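Local coordinates for hydrolase, NUDIX family (Clostridium perfringens ATCC 13124, PDB 3F6A) that probably hydrolyses a nucleoside diphosphate linked to another moiety, as a NUDIX hydrolase, at the interface of chains A and B. Numbering follows the deposited sequence. Chains: chain A/B, Hydrolase, NUDIX family.

Contact 1: the interface of chains A and B. Residues chain A 68-69, 72; chain B 86, 139, 142-143, 146.
The imidazole of B:His86 receives A:Leu69 on one face: methyl CD2 of A:Leu69 sits above the ring, displaced toward its rim, and lies 3.3 Å from ring carbon CD2 of B:His86. At the ring's edge, in its plane, lies the carboxylate of B:Glu146. NE2 of B:His86 gives its N-H to OE1 of B:Glu146 at 2.8 Å, on the syn lone pair of that oxygen, which helps to fix the ring's turn and present a flat face to the methyl. Histidine suits the place because its rim can bond while its face accepts a CH-pi contact. With CG trans to the backbone N (chi1 -173°), A:Leu69 reaches away from its helix toward chain B, and its two methyls divide the work. CD1 of A:Leu69 presses on CG of the selenomethionine B:Met143 at 3.5 Å, a tight fit in which the side chains cross at about a right angle, and also faces CG1 of B:Val142 at 3.9 Å. A:Ser72 packs its CB against CA of B:Asn139 at 3.7 Å. The hydroxyl OG of A:Ser72 turns back to its own helix, bonding O of A:Asn68 at 2.8 Å on a carbonyl lone pair; a small serine thus approaches chain B closely with its polar atom satisfied. Helix 67-75 of chain A lies against helix 138-151 of chain B, next to the start of strand 86-90 of chain B.

Contact 2: the interface of chains A and B. Residues chain A 79-81; chain B 87-89.
An intermolecular antiparallel beta pairing joins the chains here, linking the two copies of the deposited dimer through their backbones; whether that dimer forms in solution the structure alone does not show. A:Lys79, which joins through its backbone, exchanges a reciprocal pair of bonds with B:Leu89: N of A:Lys79 donates to O of B:Leu89 at 3.0 Å, and N of B:Leu89 returns a straight bond (179° at H) to O of A:Lys79 at 2.9 Å. Farther along, N of A:Leu81 reaches O of B:Thr87 at 2.9 Å. Beyond it water 1 takes over, lying 2.7 Å from O of A:Leu81 and 2.8 Å from N of B:Thr87, so that the strands stay bridged where they begin to part. The side chains alternate about this backbone. A:Leu81, with CG opposite its carbonyl carbon (chi1 -53°), leans over the partner strand and brings CD1 to 3.8 Å from CG2 of B:Thr87; beta-branched threonine suits an extended strand and offers a methyl here. CD1 of A:Leu80 meets CG1 of B:Ile88 at 3.9 Å, the two side chains slanting past one another. The site pairs strand 79-81 of chain A, which follows helix 67-75, with strand 86-90 of chain B.

Contact 3: the interface of chains A and B. Residues chain A 86, 88, 139, 143, 146; chain B 66, 69, 80.
This mixed interface of helix, strand and loop in the two-fold symmetric pair of NUDIX family chains packs residues around helix 67-74 of chain B against strand 86-90 and helix 138-150 of chain A, and would help to hold the dimer together if that is the working form. The residue carrying the apolar part is B:Leu69. CD2 of B:Leu69 stands over the centre of the A:His86 ring, 3.4 Å from the centroid, while CD1 of B:Leu69 touches CG of the selenomethionine A:Met143 at 3.5 Å; leucine's forked end suits this double task. A bond from NE2 of A:His86 to OE1 of A:Glu146, 2.8 Å and nearly in the ring plane, holds the ring.

B:Asp66, just ahead of the helix, adds an acidic group. With CG turned away from its backbone N (chi1 -177°), it extends toward chain A, and OD2 of B:Asp66 comes 3.1 Å from NE2 of A:His86. That oxygen lies off the ring plane, on the side that B:Leu69 occupies, and since the N-H is directed at A:Glu146 it could take at most a bent share. OD2 of B:Asp66 is also modelled 2.5 Å from OE2 of A:Glu146, with the carboxylates almost coplanar, 12° apart. Two bare acceptors would clash so close; a shared proton might reconcile them, but the pair is best treated as doubtful. Farther along, A:Ile88 and B:Leu80 form an antiparallel beta bridge.

Contact 4: the interface of chains A and B. Residues chain A 83-84, 86-87; chain B 82-84.
The loop at residues 82-84 of chain B meets the same loop of chain A and the start of chain A's strand 86-90. B:Asn83 does most of the touching. Its CG points away from its backbone N (chi1 -156°), which carries the amide across to A:Thr87; as modelled, ND2 of B:Asn83 lies 2.6 Å from the hydroxyl OG1 of A:Thr87. Read that way, the bond is short and strongly bent (124° at H), with OG1 tilted out of the amide plane by 18°. Asparagine suits a loop between two strands, since its short amide can both donate and accept, and threonine offers a hydroxyl that can do the same. The other end of the amide is less comfortable: OD1 of B:Asn83 lies 2.9 Å from the carbonyl O of A:Pro84, and both atoms can only accept. OD1 of A:Asn83 and O of B:Pro84 clash likewise, also at 2.9 Å. Exchanging the oxygen and nitrogen of each amide would turn these pairs into plausible hydrogen bonds and would let the A:Thr87 hydroxyl donate, so the modelled orientation is doubtful. The prolines, rigid and without a backbone N-H, probably restrict the loops as they pass. CD of B:Pro84 lies 3.4 Å from OG1 of A:Thr87.

Contact 1: the interface of chains A and B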
ATOM      1  N   ASN A  68       0.952   9.942 -15.522  1.00 18.59           N
ATOM      2  CA  ASN A  68       0.610   9.028 -16.607  1.00 20.47           C
ATOM      3  C   ASN A  68      -0.467   8.036 -16.188  1.00 19.69           C
ATOM      4  O   ASN A  68      -1.424   7.784 -16.930  1.00 18.67           O
ATOM      5  CB  ASN A  68       1.855   8.265 -17.067  1.00 22.25           C
ATOM      6  CG  ASN A  68       2.693   9.056 -18.052  1.00 23.86           C
ATOM      7  OD1 ASN A  68       2.303   9.240 -19.204  1.00 27.78           O
ATOM      8  ND2 ASN A  68       3.846   9.530 -17.605  1.00 20.13           N
ATOM      9  N   LEU A  69      -0.312   7.475 -14.996  1.00 19.17           N
ATOM     10  CA  LEU A  69      -1.279   6.504 -14.506  1.00 18.83           C
ATOM     11  C   LEU A  69      -2.551   7.187 -13.997  1.00 18.64           C
ATOM     12  O   LEU A  69      -3.646   6.642 -14.127  1.00 18.73           O
ATOM     13  CB  LEU A  69      -0.653   5.659 -13.397  1.00 16.16           C
ATOM     14  CG  LEU A  69      -1.509   4.491 -12.895  1.00 17.89           C
ATOM     15  CD1 LEU A  69      -1.888   3.572 -14.055  1.00 16.70           C
ATOM     16  CD2 LEU A  69      -0.733   3.724 -11.838  1.00 15.53           C
ATOM     17  N   SER A  72      -4.629   8.125 -17.219  1.00 22.42           N
ATOM     18  CA  SER A  72      -5.120   6.932 -17.892  1.00 23.10           C
ATOM     19  C   SER A  72      -6.192   6.253 -17.038  1.00 23.29           C
ATOM     20  O   SER A  72      -7.153   5.696 -17.569  1.00 25.43           O
ATOM     21  CB  SER A  72      -3.967   5.963 -18.185  1.00 22.01           C
ATOM     22  OG  SER A  72      -3.247   5.633 -17.014  1.00 23.62           O
TER
ATOM     23  N   HIS B  86       1.038   0.552  -6.436  1.00 16.78           N
ATOM     24  CA  HIS B  86      -0.012   1.558  -6.594  1.00 16.93           C
ATOM     25  C   HIS B  86      -1.270   1.062  -5.913  1.00 16.11           C
ATOM     26  O   HIS B  86      -1.411  -0.131  -5.659  1.00 17.73           O
ATOM     27  CB  HIS B  86      -0.365   1.787  -8.070  1.00 15.15           C
ATOM     28  CG  HIS B  86       0.743   2.364  -8.894  1.00 15.12           C
ATOM     29  ND1 HIS B  86       1.332   3.576  -8.609  1.00 13.91           N
ATOM     30  CD2 HIS B  86       1.326   1.920 -10.033  1.00 12.67           C
ATOM     31  CE1 HIS B  86       2.229   3.857  -9.536  1.00 13.94           C
ATOM     32  NE2 HIS B  86       2.244   2.868 -10.414  1.00 11.65           N
ATOM     33  N   ASN B 139      -4.854   2.454 -18.853  1.00 19.25           N
ATOM     34  CA  ASN B 139      -4.237   2.373 -17.537  1.00 20.19           C
ATOM     35  C   ASN B 139      -3.443   1.080 -17.399  1.00 18.57           C
ATOM     36  O   ASN B 139      -2.406   1.056 -16.731  1.00 17.53           O
ATOM     37  CB  ASN B 139      -5.294   2.478 -16.436  1.00 21.70           C
ATOM     38  CG  ASN B 139      -6.281   1.342 -16.471  1.00 23.17           C
ATOM     39  OD1 ASN B 139      -6.812   0.997 -17.521  1.00 27.53           O
ATOM     40  ND2 ASN B 139      -6.543   0.758 -15.318  1.00 26.97           N
ATOM     41  N   VAL B 142      -0.165   1.520 -19.227  1.00 17.17           N
ATOM     42  CA  VAL B 142       0.795   2.292 -18.444  1.00 16.46           C
ATOM     43  C   VAL B 142       1.473   1.461 -17.356  1.00 18.20           C
ATOM     44  O   VAL B 142       2.689   1.560 -17.171  1.00 17.64           O
ATOM     45  CB  VAL B 142       0.123   3.538 -17.813  1.00 16.86           C
ATOM     46  CG1 VAL B 142       0.988   4.116 -16.700  1.00 15.67           C
ATOM     47  CG2 VAL B 142      -0.092   4.587 -18.894  1.00 17.12           C
HETATM   48  N   MSE B 143       0.702   0.650 -16.634  1.00 15.17           N
HETATM   49  CA  MSE B 143       1.281  -0.174 -15.579  1.00 15.96           C
HETATM   50  C   MSE B 143       2.108  -1.324 -16.126  1.00 16.31           C
HETATM   51  O   MSE B 143       3.124  -1.693 -15.537  1.00 17.67           O
HETATM   52  CB  MSE B 143       0.190  -0.699 -14.653  1.00 18.14           C
HETATM   53  CG  MSE B 143      -0.445   0.418 -13.824  1.00 19.27           C
HETATM   54 SE   MSE B 143      -1.712  -0.204 -12.528  1.00 33.01          SE
HETATM   55  CE  MSE B 143      -3.248  -0.442 -13.676  1.00 25.12           C
ATOM     56  N   GLU B 146       5.345   0.185 -16.940  1.00 18.14           N
ATOM     57  CA  GLU B 146       6.132   0.499 -15.756  1.00 17.09           C
ATOM     58  C   GLU B 146       6.805  -0.770 -15.245  1.00 16.08           C
ATOM     59  O   GLU B 146       7.975  -0.747 -14.867  1.00 14.65           O
ATOM     60  CB  GLU B 146       5.259   1.077 -14.642  1.00 16.39           C
ATOM     61  CG  GLU B 146       4.557   2.383 -14.979  1.00 16.62           C
ATOM     62  CD  GLU B 146       3.949   3.034 -13.748  1.00 18.99           C
ATOM     63  OE1 GLU B 146       3.289   2.323 -12.961  1.00 17.78           O
ATOM     64  OE2 GLU B 146       4.131   4.257 -13.568  1.00 17.79           O
TER

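Contact 2: the interface of chains A and B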
ATOM      1  N   LYS A  79      -9.769   5.445 -10.455  1.00 31.38           N
ATOM      2  CA  LYS A  79      -9.062   6.537  -9.801  1.00 30.58           C
ATOM      3  C   LYS A  79      -7.819   6.076  -9.059  1.00 27.18           C
ATOM      4  O   LYS A  79      -7.873   5.175  -8.221  1.00 27.00           O
ATOM      5  CB  LYS A  79      -9.998   7.282  -8.842  1.00 32.31           C
ATOM      6  CG  LYS A  79     -11.104   8.051  -9.553  1.00 39.00           C
ATOM      7  CD  LYS A  79     -11.930   8.902  -8.597  1.00 42.86           C
ATOM      8  CE  LYS A  79     -13.003   9.684  -9.356  1.00 45.44           C
ATOM      9  NZ  LYS A  79     -13.836  10.539  -8.461  1.00 46.86           N
ATOM     10  N   LEU A  80      -6.696   6.702  -9.388  1.00 23.63           N
ATOM     11  CA  LEU A  80      -5.421   6.393  -8.759  1.00 21.34           C
ATOM     12  C   LEU A  80      -5.419   7.061  -7.389  1.00 21.40           C
ATOM     13  O   LEU A  80      -5.522   8.287  -7.280  1.00 18.52           O
ATOM     14  CB  LEU A  80      -4.268   6.933  -9.609  1.00 20.38           C
ATOM     15  CG  LEU A  80      -2.863   6.663  -9.070  1.00 20.94           C
ATOM     16  CD1 LEU A  80      -2.561   5.169  -9.138  1.00 16.69           C
ATOM     17  CD2 LEU A  80      -1.847   7.450  -9.883  1.00 20.48           C
ATOM     18  N   LEU A  81      -5.306   6.249  -6.346  1.00 20.73           N
ATOM     19  CA  LEU A  81      -5.321   6.756  -4.984  1.00 19.97           C
ATOM     20  C   LEU A  81      -3.918   7.017  -4.459  1.00 20.42           C
ATOM     21  O   LEU A  81      -2.933   6.626  -5.081  1.00 18.19           O
ATOM     22  CB  LEU A  81      -6.020   5.747  -4.070  1.00 21.51           C
ATOM     23  CG  LEU A  81      -7.406   5.285  -4.510  1.00 20.89           C
ATOM     24  CD1 LEU A  81      -7.905   4.209  -3.554  1.00 22.50           C
ATOM     25  CD2 LEU A  81      -8.361   6.468  -4.549  1.00 21.69           C
TER
ATOM     26  N   THR B  87      -2.187   1.979  -5.630  1.00 16.19           N
ATOM     27  CA  THR B  87      -3.459   1.617  -5.030  1.00 17.38           C
ATOM     28  C   THR B  87      -4.514   2.267  -5.910  1.00 18.24           C
ATOM     29  O   THR B  87      -4.504   3.480  -6.112  1.00 16.31           O
ATOM     30  CB  THR B  87      -3.576   2.132  -3.589  1.00 18.26           C
ATOM     31  OG1 THR B  87      -2.585   1.490  -2.773  1.00 18.26           O
ATOM     32  CG2 THR B  87      -4.951   1.813  -3.027  1.00 16.73           C
ATOM     33  N   ILE B  88      -5.423   1.461  -6.440  1.00 19.40           N
ATOM     34  CA  ILE B  88      -6.439   1.988  -7.339  1.00 20.38           C
ATOM     35  C   ILE B  88      -7.874   1.652  -6.968  1.00 20.80           C
ATOM     36  O   ILE B  88      -8.164   0.562  -6.483  1.00 21.08           O
ATOM     37  CB  ILE B  88      -6.179   1.477  -8.769  1.00 19.56           C
ATOM     38  CG1 ILE B  88      -4.798   1.941  -9.233  1.00 20.62           C
ATOM     39  CG2 ILE B  88      -7.284   1.958  -9.713  1.00 22.10           C
ATOM     40  CD1 ILE B  88      -4.299   1.253 -10.487  1.00 20.79           C
ATOM     41  N   LEU B  89      -8.765   2.610  -7.195  1.00 22.82           N
ATOM     42  CA  LEU B  89     -10.185   2.417  -6.941  1.00 25.20           C
ATOM     43  C   LEU B  89     -10.809   2.096  -8.299  1.00 28.07           C
ATOM     44  O   LEU B  89     -10.774   2.920  -9.212  1.00 27.52           O
ATOM     45  CB  LEU B  89     -10.813   3.691  -6.376  1.00 25.19           C
ATOM     46  CG  LEU B  89     -12.329   3.631  -6.157  1.00 26.51           C
ATOM     47  CD1 LEU B  89     -12.658   2.599  -5.096  1.00 26.18           C
ATOM     48  CD2 LEU B  89     -12.841   4.997  -5.738  1.00 26.46           C
TER
HETATM   49  O   HOH W   1      -1.353   4.627  -5.817  1.00 16.51           O

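Contact 3: the interface of chains A and B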
ATOM      1  N   HIS A  86       4.747   2.908   3.496  1.00 18.02           N
ATOM      2  CA  HIS A  86       5.159   1.586   3.947  1.00 17.83           C
ATOM      3  C   HIS A  86       3.936   0.778   4.345  1.00 17.13           C
ATOM      4  O   HIS A  86       2.869   1.337   4.623  1.00 14.72           O
ATOM      5  CB  HIS A  86       6.074   1.687   5.167  1.00 16.34           C
ATOM      6  CG  HIS A  86       7.388   2.348   4.898  1.00 16.43           C
ATOM      7  ND1 HIS A  86       8.286   1.872   3.964  1.00 18.22           N
ATOM      8  CD2 HIS A  86       7.977   3.424   5.470  1.00 17.09           C
ATOM      9  CE1 HIS A  86       9.369   2.627   3.975  1.00 18.54           C
ATOM     10  NE2 HIS A  86       9.208   3.575   4.881  1.00 18.50           N
ATOM     11  N   ILE A  88       3.037  -2.343   7.022  1.00 18.91           N
ATOM     12  CA  ILE A  88       3.520  -3.138   8.145  1.00 19.92           C
ATOM     13  C   ILE A  88       2.473  -4.069   8.761  1.00 18.79           C
ATOM     14  O   ILE A  88       1.285  -3.738   8.831  1.00 16.67           O
ATOM     15  CB  ILE A  88       4.064  -2.201   9.244  1.00 21.06           C
ATOM     16  CG1 ILE A  88       5.237  -1.394   8.684  1.00 22.26           C
ATOM     17  CG2 ILE A  88       4.480  -3.005  10.475  1.00 25.49           C
ATOM     18  CD1 ILE A  88       5.771  -0.344   9.641  1.00 27.41           C
ATOM     19  N   ASN A 139      11.099   1.007  15.406  1.00 23.60           N
ATOM     20  CA  ASN A 139      10.573   1.214  14.058  1.00 24.25           C
ATOM     21  C   ASN A 139       9.762   2.505  13.955  1.00 24.26           C
ATOM     22  O   ASN A 139       9.652   3.097  12.879  1.00 23.36           O
ATOM     23  CB  ASN A 139       9.745  -0.002  13.599  1.00 24.52           C
ATOM     24  CG  ASN A 139       8.450  -0.170  14.369  1.00 24.37           C
ATOM     25  OD1 ASN A 139       8.372   0.131  15.553  1.00 24.62           O
ATOM     26  ND2 ASN A 139       7.428  -0.682  13.696  1.00 25.25           N
HETATM   27  N   MSE A 143      10.549   5.602  11.273  1.00 21.50           N
HETATM   28  CA  MSE A 143       9.583   6.226  10.376  1.00 21.03           C
HETATM   29  C   MSE A 143       9.363   7.704  10.665  1.00 19.39           C
HETATM   30  O   MSE A 143       9.160   8.499   9.747  1.00 20.20           O
HETATM   31  CB  MSE A 143       8.260   5.461  10.412  1.00 22.30           C
HETATM   32  CG  MSE A 143       8.392   4.045   9.839  1.00 23.20           C
HETATM   33 SE   MSE A 143       6.731   3.105   9.594  1.00 33.46          SE
HETATM   34  CE  MSE A 143       6.380   2.664  11.421  1.00 25.44           C
ATOM     35  N   GLU A 146      12.190   9.356   9.037  1.00 19.28           N
ATOM     36  CA  GLU A 146      12.038   9.387   7.590  1.00 19.05           C
ATOM     37  C   GLU A 146      11.040  10.485   7.236  1.00 18.10           C
ATOM     38  O   GLU A 146      11.244  11.241   6.291  1.00 16.81           O
ATOM     39  CB  GLU A 146      11.510   8.056   7.052  1.00 20.56           C
ATOM     40  CG  GLU A 146      12.394   6.855   7.321  1.00 22.79           C
ATOM     41  CD  GLU A 146      11.885   5.612   6.622  1.00 24.04           C
ATOM     42  OE1 GLU A 146      10.678   5.572   6.285  1.00 25.50           O
ATOM     43  OE2 GLU A 146      12.685   4.675   6.417  1.00 23.41           O
TER
ATOM     44  N   ASP B  66      13.598  -1.344   2.775  1.00 23.20           N
ATOM     45  CA  ASP B  66      13.974  -0.166   3.555  1.00 24.37           C
ATOM     46  C   ASP B  66      14.756  -0.807   4.704  1.00 23.37           C
ATOM     47  O   ASP B  66      14.176  -1.207   5.708  1.00 21.90           O
ATOM     48  CB  ASP B  66      12.730   0.546   4.097  1.00 22.29           C
ATOM     49  CG  ASP B  66      13.066   1.814   4.858  1.00 24.47           C
ATOM     50  OD1 ASP B  66      14.154   1.875   5.468  1.00 22.10           O
ATOM     51  OD2 ASP B  66      12.232   2.748   4.864  1.00 23.92           O
ATOM     52  N   LEU B  69      14.305   0.269   8.369  1.00 23.64           N
ATOM     53  CA  LEU B  69      12.950  -0.012   8.821  1.00 23.72           C
ATOM     54  C   LEU B  69      12.719  -1.509   9.014  1.00 23.42           C
ATOM     55  O   LEU B  69      12.053  -1.922   9.962  1.00 22.35           O
ATOM     56  CB  LEU B  69      11.920   0.559   7.839  1.00 21.64           C
ATOM     57  CG  LEU B  69      10.467   0.413   8.311  1.00 24.11           C
ATOM     58  CD1 LEU B  69      10.287   1.068   9.676  1.00 22.85           C
ATOM     59  CD2 LEU B  69       9.537   1.042   7.296  1.00 22.76           C
ATOM     60  N   LEU B  80       7.900  -5.748   8.317  1.00 21.46           N
ATOM     61  CA  LEU B  80       7.830  -4.807   7.206  1.00 20.68           C
ATOM     62  C   LEU B  80       7.397  -5.651   6.012  1.00 19.94           C
ATOM     63  O   LEU B  80       8.084  -6.600   5.631  1.00 15.92           O
ATOM     64  CB  LEU B  80       9.197  -4.182   6.936  1.00 19.70           C
ATOM     65  CG  LEU B  80       9.272  -3.187   5.771  1.00 20.57           C
ATOM     66  CD1 LEU B  80       8.290  -2.033   5.998  1.00 17.11           C
ATOM     67  CD2 LEU B  80      10.688  -2.670   5.636  1.00 19.49           C
TER

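Contact 4: the interface of chains A and B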
ATOM      1  N   ASN A  83      -0.838   6.251  -2.481  1.00 20.90           N
ATOM      2  CA  ASN A  83      -0.245   4.993  -2.048  1.00 19.38           C
ATOM      3  C   ASN A  83       0.465   5.163  -0.699  1.00 19.22           C
ATOM      4  O   ASN A  83       1.029   6.216  -0.418  1.00 18.97           O
ATOM      5  CB  ASN A  83       0.762   4.539  -3.117  1.00 20.85           C
ATOM      6  CG  ASN A  83       0.966   3.040  -3.137  1.00 21.95           C
ATOM      7  OD1 ASN A  83       2.099   2.557  -3.202  1.00 23.87           O
ATOM      8  ND2 ASN A  83      -0.128   2.292  -3.104  1.00 18.48           N
ATOM      9  N   PRO A  84       0.435   4.129   0.161  1.00 19.51           N
ATOM     10  CA  PRO A  84       1.112   4.250   1.458  1.00 19.44           C
ATOM     11  C   PRO A  84       2.620   4.294   1.248  1.00 18.19           C
ATOM     12  O   PRO A  84       3.108   3.859   0.208  1.00 18.41           O
ATOM     13  CB  PRO A  84       0.676   2.986   2.200  1.00 19.64           C
ATOM     14  CG  PRO A  84       0.442   1.996   1.091  1.00 19.10           C
ATOM     15  CD  PRO A  84      -0.270   2.840   0.049  1.00 18.91           C
ATOM     16  N   HIS A  86       4.747   2.908   3.496  1.00 18.02           N
ATOM     17  CA  HIS A  86       5.159   1.586   3.947  1.00 17.83           C
ATOM     18  C   HIS A  86       3.936   0.778   4.345  1.00 17.13           C
ATOM     19  O   HIS A  86       2.869   1.337   4.623  1.00 14.72           O
ATOM     20  CB  HIS A  86       6.074   1.687   5.167  1.00 16.34           C
ATOM     21  CG  HIS A  86       7.388   2.348   4.898  1.00 16.43           C
ATOM     22  ND1 HIS A  86       8.286   1.872   3.964  1.00 18.22           N
ATOM     23  CD2 HIS A  86       7.977   3.424   5.470  1.00 17.09           C
ATOM     24  CE1 HIS A  86       9.369   2.627   3.975  1.00 18.54           C
ATOM     25  NE2 HIS A  86       9.208   3.575   4.881  1.00 18.50           N
ATOM     26  N   THR A  87       4.109  -0.539   4.376  1.00 15.61           N
ATOM     27  CA  THR A  87       3.053  -1.455   4.770  1.00 16.47           C
ATOM     28  C   THR A  87       3.645  -2.367   5.841  1.00 17.82           C
ATOM     29  O   THR A  87       4.630  -3.079   5.605  1.00 14.89           O
ATOM     30  CB  THR A  87       2.560  -2.292   3.572  1.00 17.17           C
ATOM     31  OG1 THR A  87       1.976  -1.422   2.592  1.00 18.86           O
ATOM     32  CG2 THR A  87       1.523  -3.301   4.018  1.00 17.31           C
TER
ATOM     33  N   ILE B  82       5.743  -6.090   1.890  1.00 19.35           N
ATOM     34  CA  ILE B  82       5.985  -5.572   0.551  1.00 18.61           C
ATOM     35  C   ILE B  82       4.916  -4.509   0.313  1.00 18.93           C
ATOM     36  O   ILE B  82       3.723  -4.781   0.457  1.00 16.60           O
ATOM     37  CB  ILE B  82       5.837  -6.681  -0.509  1.00 17.62           C
ATOM     38  CG1 ILE B  82       6.802  -7.823  -0.201  1.00 20.64           C
ATOM     39  CG2 ILE B  82       6.121  -6.113  -1.901  1.00 20.08           C
ATOM     40  CD1 ILE B  82       6.602  -9.051  -1.072  1.00 23.04           C
ATOM     41  N   ASN B  83       5.344  -3.301  -0.040  1.00 18.01           N
ATOM     42  CA  ASN B  83       4.422  -2.191  -0.281  1.00 19.21           C
ATOM     43  C   ASN B  83       3.797  -2.303  -1.674  1.00 18.44           C
ATOM     44  O   ASN B  83       4.470  -2.675  -2.638  1.00 19.21           O
ATOM     45  CB  ASN B  83       5.182  -0.863  -0.184  1.00 19.61           C
ATOM     46  CG  ASN B  83       4.280   0.309   0.158  1.00 18.66           C
ATOM     47  OD1 ASN B  83       4.319   1.347  -0.496  1.00 23.53           O
ATOM     48  ND2 ASN B  83       3.476   0.152   1.197  1.00 19.07           N
ATOM     49  N   PRO B  84       2.500  -1.988  -1.800  1.00 18.20           N
ATOM     50  CA  PRO B  84       1.898  -2.082  -3.132  1.00 17.56           C
ATOM     51  C   PRO B  84       2.617  -1.050  -3.995  1.00 17.63           C
ATOM     52  O   PRO B  84       3.161  -0.088  -3.461  1.00 16.45           O
ATOM     53  CB  PRO B  84       0.436  -1.691  -2.889  1.00 19.66           C
ATOM     54  CG  PRO B  84       0.211  -2.026  -1.425  1.00 18.52           C
ATOM     55  CD  PRO B  84       1.510  -1.578  -0.791  1.00 18.97           C
TER

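Contacts 1 and 3, whose C-alpha centres are about 25 Å apart, are largely the same packing with the chains exchanged. The A:Ile88 to B:Leu80 bridge of contact 3 is likewise the twin of the A:Leu80 to B:Ile88 pair of contact 2. Contact 4 lies between them, about 10 Å from contact 3, with which it shares A:His86, and about 17 Å from contact 1. Contact 2 lies about 10 Å from contact 1 and 13 Å from contact 4. Strand 86-90 serves all four, from one chain or the other, so they probably form one continuous surface, consistent with a dimer joined along this edge.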